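Local structure of chemotaxis protein CheX (Desulfovibrio desulfuricans subsp. desulfuricans str. G20, 3HM4) at the interface of chains A and B. The protein probably dephosphorylates the phosphorylated response regulator CheY, as a member of the CheX family of chemotaxis phosphatases. Residues are numbered along the deposited sequence; one frame, centred on the assembly and turned at random. Chains: chain A/B, Chemotaxis protein CheX.

Contact 1: the interface of chains A and B. Residues chain A 51-53, 57-58, 116-117; chain B 51-53, 58, 115-118.
Two copies of the same threonine meet tip to tip across the two-fold of the deposited CheX dimer: A:Thr53 OG1 and B:Thr53 OG1, both side-chain hydroxyls, lie 2.7 Å apart in a hydrogen bond of undecided direction. Each hydroxyl takes the crowded position between its own backbone N and carbonyl carbon (chi1 about 65° in both chains), which sends both tips toward the partner. The methyls follow from the same torsion: CG2 stands anti to the carbonyl carbon, and A:Thr53 CG2 rests 3.7 Å from B:Gly116 C, the carbonyl carbon, while B:Thr53 CG2 does the same over A:Gly116.

Flanking the hydroxyl pair, the alanine methyls reach into the opposite strand. A:Ala117 CB packs 3.4 Å from B:Gly51 CA, tighter than usual carbon contact, and B:Ala117 makes the twin contact with A:Gly51. The same A:Ala117 CB is 3.3 Å from the carbonyl oxygen B:Gly58 O, so the methyl is bounded by backbone from two neighbouring strands. Farther out, B:Thr118 directs OG1 at the backbone of A:Gly58 and lays CG2 3.8 Å from A:Gly58 CA. A:Asn57 places its carboxamide beside the peptide oxygen of B:Gly116, with A:Asn57 CG 3.5 Å from B:Gly116 O, a packing contact.

In the second shell B:Gln115 bends at chi2 to bring its amide back to its own chain, where B:Gln115 NE2 donates to B:Thr53 OG1 over 2.8 Å. The bond is bent, 136° at the hydrogen, and the acceptor lies 28° out of the amide plane. B:Thr53 OG1 is thus gripped by both a partner hydroxyl and an amide.

The patch joins the ends of strands 47-53 of A and 47-54 of B with the starts of the adjacent strands 58-64, and with the short strands 115-116 of A and 114-116 of B and the loop residues that follow them.

Contact 2: the interface of chains A and B. Residues chain A 49, 59, 129-132, 154; chain B 89, 93, 118-122.
An intermolecular antiparallel beta pairing joins two CheX-family subunits here, strand 127-131 of chain A running beside strand 120-123 of chain B. Its backbone bonds are reciprocal at the centre: A:Ser130 N donates to B:Val121 O, and B:Val121 N returns a straighter bond to A:Ser130 O (2.9 Å, 163° at the hydrogen), both donors lying in the acceptor's carbonyl plane. One step on, A:Val132 N reaches B:Pro119 O at 2.9 Å, but from above the carbonyl plane, 28° out of it.

Water extends the polar contacts. The A:His131 ring, its CG anti to the carbonyl carbon, meets water 1 at its edge, in plane, through ND1 at 2.8 Å; the water also bonds to B:Thr118 OG1 and B:Pro119 O. A:Ser59 OG lies at another part of the ring edge. Water 2 joins A:Ser130 OG to B:Val121 O, giving that carbonyl a second partner, and water 3 links B:Lys89 NZ, 2.7 Å away, to A:His131 O.

Apolar packing comes from side chains laid alongside. B:Lys89, extended from helix 84-109 with CG anti to the backbone N (chi1 176°), runs its CD past A:Ser130 CB at 3.7 Å. A:Val132 wedges both methyls toward that helix: A:Val132 CG2 sits 3.6 Å from B:Gly93 CA and 3.7 Å from B:Val121 CG2. Farther along the strand pair, A:Ile129 CG1 packs on B:Ser120 CB at 3.9 Å.

Contact 1: the interface of chains A and B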
# COMPACT_ATOMS: atom_id res chain seq x y z
N GLY A 51 -3.38 5.17 -1.46
CA GLY A 51 -4.11 5.90 -0.44
C GLY A 51 -4.87 7.09 -1.00
O GLY A 51 -4.48 7.69 -2.01
N ILE A 52 -5.97 7.43 -0.33
CA ILE A 52 -6.77 8.62 -0.66
C ILE A 52 -7.02 9.39 0.62
O ILE A 52 -7.15 8.83 1.72
CB ILE A 52 -8.07 8.24 -1.43
CG1 ILE A 52 -9.03 7.41 -0.60
CG2 ILE A 52 -7.68 7.53 -2.75
CD1 ILE A 52 -10.35 7.14 -1.35
N THR A 53 -7.14 10.71 0.47
CA THR A 53 -7.37 11.61 1.61
C THR A 53 -8.48 12.62 1.25
O THR A 53 -8.63 13.02 0.11
CB THR A 53 -6.10 12.34 2.00
OG1 THR A 53 -5.69 13.20 0.94
CG2 THR A 53 -4.95 11.35 2.36
N ASN A 57 -10.33 9.54 5.17
CA ASN A 57 -9.10 9.03 4.58
C ASN A 57 -9.27 7.54 4.40
O ASN A 57 -10.01 6.89 5.11
CB ASN A 57 -7.96 9.31 5.54
CG ASN A 57 -7.77 10.77 5.79
OD1 ASN A 57 -7.77 11.57 4.88
ND2 ASN A 57 -7.65 11.13 7.08
N GLY A 58 -8.58 7.00 3.44
CA GLY A 58 -8.75 5.60 3.12
C GLY A 58 -7.80 5.12 2.08
O GLY A 58 -6.71 5.66 1.95
N GLY A 116 -5.18 11.83 -4.11
CA GLY A 116 -4.63 10.50 -4.28
C GLY A 116 -3.12 10.49 -4.11
O GLY A 116 -2.41 11.35 -4.63
N ALA A 117 -2.64 9.52 -3.34
CA ALA A 117 -1.25 9.29 -3.12
C ALA A 117 -0.64 8.51 -4.29
O ALA A 117 -1.31 8.22 -5.27
CB ALA A 117 -1.08 8.54 -1.78
N GLY B 51 -0.01 6.05 2.06
CA GLY B 51 0.06 7.18 1.16
C GLY B 51 -0.03 8.52 1.89
O GLY B 51 -0.64 8.63 2.94
N ILE B 52 0.58 9.52 1.28
CA ILE B 52 0.54 10.89 1.77
C ILE B 52 0.21 11.83 0.60
O ILE B 52 0.51 11.54 -0.55
CB ILE B 52 1.84 11.27 2.56
CG1 ILE B 52 3.08 11.33 1.66
CG2 ILE B 52 1.97 10.37 3.78
CD1 ILE B 52 4.41 11.72 2.36
N THR B 53 -0.46 12.94 0.93
CA THR B 53 -0.85 13.95 -0.05
C THR B 53 -0.66 15.35 0.55
O THR B 53 -0.38 15.49 1.74
CB THR B 53 -2.33 13.77 -0.44
OG1 THR B 53 -3.15 14.06 0.69
CG2 THR B 53 -2.66 12.35 -0.96
N GLY B 58 2.68 11.20 -2.42
CA GLY B 58 3.73 10.25 -2.19
C GLY B 58 3.32 9.12 -1.29
O GLY B 58 2.14 8.83 -1.15
N GLN B 115 -1.29 15.33 4.38
CA GLN B 115 -2.33 14.48 4.92
C GLN B 115 -1.88 13.03 4.75
O GLN B 115 -1.09 12.74 3.86
CB GLN B 115 -3.64 14.67 4.11
CG GLN B 115 -4.16 16.09 4.04
CD GLN B 115 -3.53 17.03 2.94
OE1 GLN B 115 -3.12 18.15 3.29
NE2 GLN B 115 -3.56 16.62 1.62
N GLY B 116 -2.39 12.15 5.60
CA GLY B 116 -2.08 10.71 5.53
C GLY B 116 -3.31 9.86 5.28
O GLY B 116 -4.38 10.07 5.86
N ALA B 117 -3.13 8.88 4.41
CA ALA B 117 -4.13 7.86 4.10
C ALA B 117 -4.09 6.74 5.16
O ALA B 117 -3.35 6.81 6.14
CB ALA B 117 -3.86 7.34 2.65
N THR B 118 -4.91 5.70 4.97
CA THR B 118 -4.88 4.56 5.88
C THR B 118 -3.78 3.58 5.42
O THR B 118 -3.61 3.37 4.23
CB THR B 118 -6.25 3.82 5.88
OG1 THR B 118 -6.69 3.57 4.55
CG2 THR B 118 -7.28 4.72 6.55

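Contact 2: the interface of chains A and B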
# COMPACT_ATOMS: atom_id res chain seq x y z
N VAL A 49 -1.94 -0.91 -4.32
CA VAL A 49 -2.66 -0.17 -3.31
C VAL A 49 -2.32 1.30 -3.43
O VAL A 49 -1.17 1.64 -3.72
CB VAL A 49 -2.40 -0.72 -1.89
CG1 VAL A 49 -0.93 -0.66 -1.49
CG2 VAL A 49 -3.29 -0.05 -0.85
N SER A 59 -8.23 4.07 1.39
CA SER A 59 -7.36 3.41 0.45
C SER A 59 -8.17 2.61 -0.57
O SER A 59 -9.30 2.21 -0.29
CB SER A 59 -6.50 2.44 1.23
OG SER A 59 -5.56 1.80 0.43
N ILE A 129 -2.54 -8.82 1.67
CA ILE A 129 -2.64 -7.39 1.93
C ILE A 129 -3.84 -7.18 2.84
O ILE A 129 -4.92 -7.75 2.61
CB ILE A 129 -2.69 -6.56 0.64
CG1 ILE A 129 -2.78 -5.05 0.95
CG2 ILE A 129 -3.81 -6.95 -0.26
CD1 ILE A 129 -2.31 -4.13 -0.23
N SER A 130 -3.64 -6.36 3.85
CA SER A 130 -4.63 -6.05 4.87
C SER A 130 -4.73 -4.54 5.07
O SER A 130 -3.74 -3.90 5.34
CB SER A 130 -4.22 -6.66 6.22
OG SER A 130 -4.09 -8.10 6.15
N HIS A 131 -5.92 -4.00 4.99
CA HIS A 131 -6.21 -2.60 5.25
C HIS A 131 -6.28 -2.33 6.74
O HIS A 131 -6.95 -3.06 7.47
CB HIS A 131 -7.51 -2.15 4.58
CG HIS A 131 -7.39 -2.10 3.10
ND1 HIS A 131 -6.97 -0.96 2.43
CD2 HIS A 131 -7.65 -3.02 2.13
CE1 HIS A 131 -6.93 -1.20 1.13
NE2 HIS A 131 -7.32 -2.45 0.93
N VAL A 132 -5.58 -1.29 7.20
CA VAL A 132 -5.52 -0.94 8.61
C VAL A 132 -6.49 0.21 8.82
O VAL A 132 -6.20 1.37 8.49
CB VAL A 132 -4.10 -0.53 9.01
CG1 VAL A 132 -4.04 -0.05 10.46
CG2 VAL A 132 -3.10 -1.67 8.74
N CYS A 154 -11.64 1.31 1.56
CA CYS A 154 -12.12 1.69 2.89
C CYS A 154 -12.04 3.20 3.02
O CYS A 154 -11.27 3.85 2.32
CB CYS A 154 -11.36 1.03 4.01
SG CYS A 154 -9.60 1.38 4.08
N LYS B 89 -1.01 -7.45 11.52
CA LYS B 89 -1.82 -6.40 10.96
C LYS B 89 -2.01 -5.24 11.92
O LYS B 89 -1.74 -4.08 11.60
CB LYS B 89 -3.18 -6.94 10.51
CG LYS B 89 -4.18 -5.93 9.97
CD LYS B 89 -5.53 -6.66 9.66
CE LYS B 89 -6.52 -5.69 9.06
NZ LYS B 89 -7.61 -6.31 8.22
N GLY B 93 0.40 -2.17 11.67
CA GLY B 93 -0.51 -1.09 11.24
C GLY B 93 -0.45 0.13 12.12
O GLY B 93 -0.40 1.27 11.61
N THR B 118 -4.91 5.70 4.97
CA THR B 118 -4.88 4.56 5.88
C THR B 118 -3.78 3.58 5.42
O THR B 118 -3.61 3.37 4.23
CB THR B 118 -6.25 3.82 5.88
OG1 THR B 118 -6.69 3.57 4.55
CG2 THR B 118 -7.28 4.72 6.55
N PRO B 119 -3.04 2.97 6.37
CA PRO B 119 -2.01 2.03 5.95
C PRO B 119 -2.56 0.69 5.46
O PRO B 119 -3.71 0.35 5.73
CB PRO B 119 -1.20 1.77 7.23
CG PRO B 119 -1.55 2.96 8.17
CD PRO B 119 -2.99 3.22 7.82
N SER B 120 -1.70 -0.03 4.76
CA SER B 120 -1.91 -1.46 4.45
C SER B 120 -0.70 -2.23 4.91
O SER B 120 0.41 -1.74 4.84
CB SER B 120 -2.20 -1.73 2.98
OG SER B 120 -3.47 -1.26 2.62
N VAL B 121 -0.92 -3.46 5.41
CA VAL B 121 0.15 -4.37 5.85
C VAL B 121 0.17 -5.56 4.88
O VAL B 121 -0.84 -6.14 4.54
CB VAL B 121 -0.04 -4.82 7.29
CG1 VAL B 121 0.94 -5.91 7.69
CG2 VAL B 121 0.01 -3.57 8.24
N ILE B 122 1.38 -5.88 4.45
CA ILE B 122 1.67 -6.93 3.48
C ILE B 122 2.45 -8.04 4.14
O ILE B 122 3.44 -7.79 4.84
CB ILE B 122 2.47 -6.39 2.30
CG1 ILE B 122 1.67 -5.28 1.57
CG2 ILE B 122 2.76 -7.50 1.31
CD1 ILE B 122 1.92 -3.95 1.95
O HOH W 1 -6.05 0.98 4.25
O HOH W 2 -1.51 -8.94 5.14
O HOH W 3 -9.40 -4.33 7.95

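The C-alpha centres of contact 1 and contact 2 lie about 12 Å apart, and B:Thr118 belongs to both. In chain B the segment from 114 to 123 passes continuously from one to the other; in chain A the neighbouring strands 47-53 and 58-64 contribute to each. Contact 1 sits at the two-fold, where equivalent residues meet, whereas contact 2 lies off the axis and has a twin with the chains exchanged. One central patch flanked by two strand pairings would resist rotation of the subunits against each other, if this deposited dimer is also the biological one.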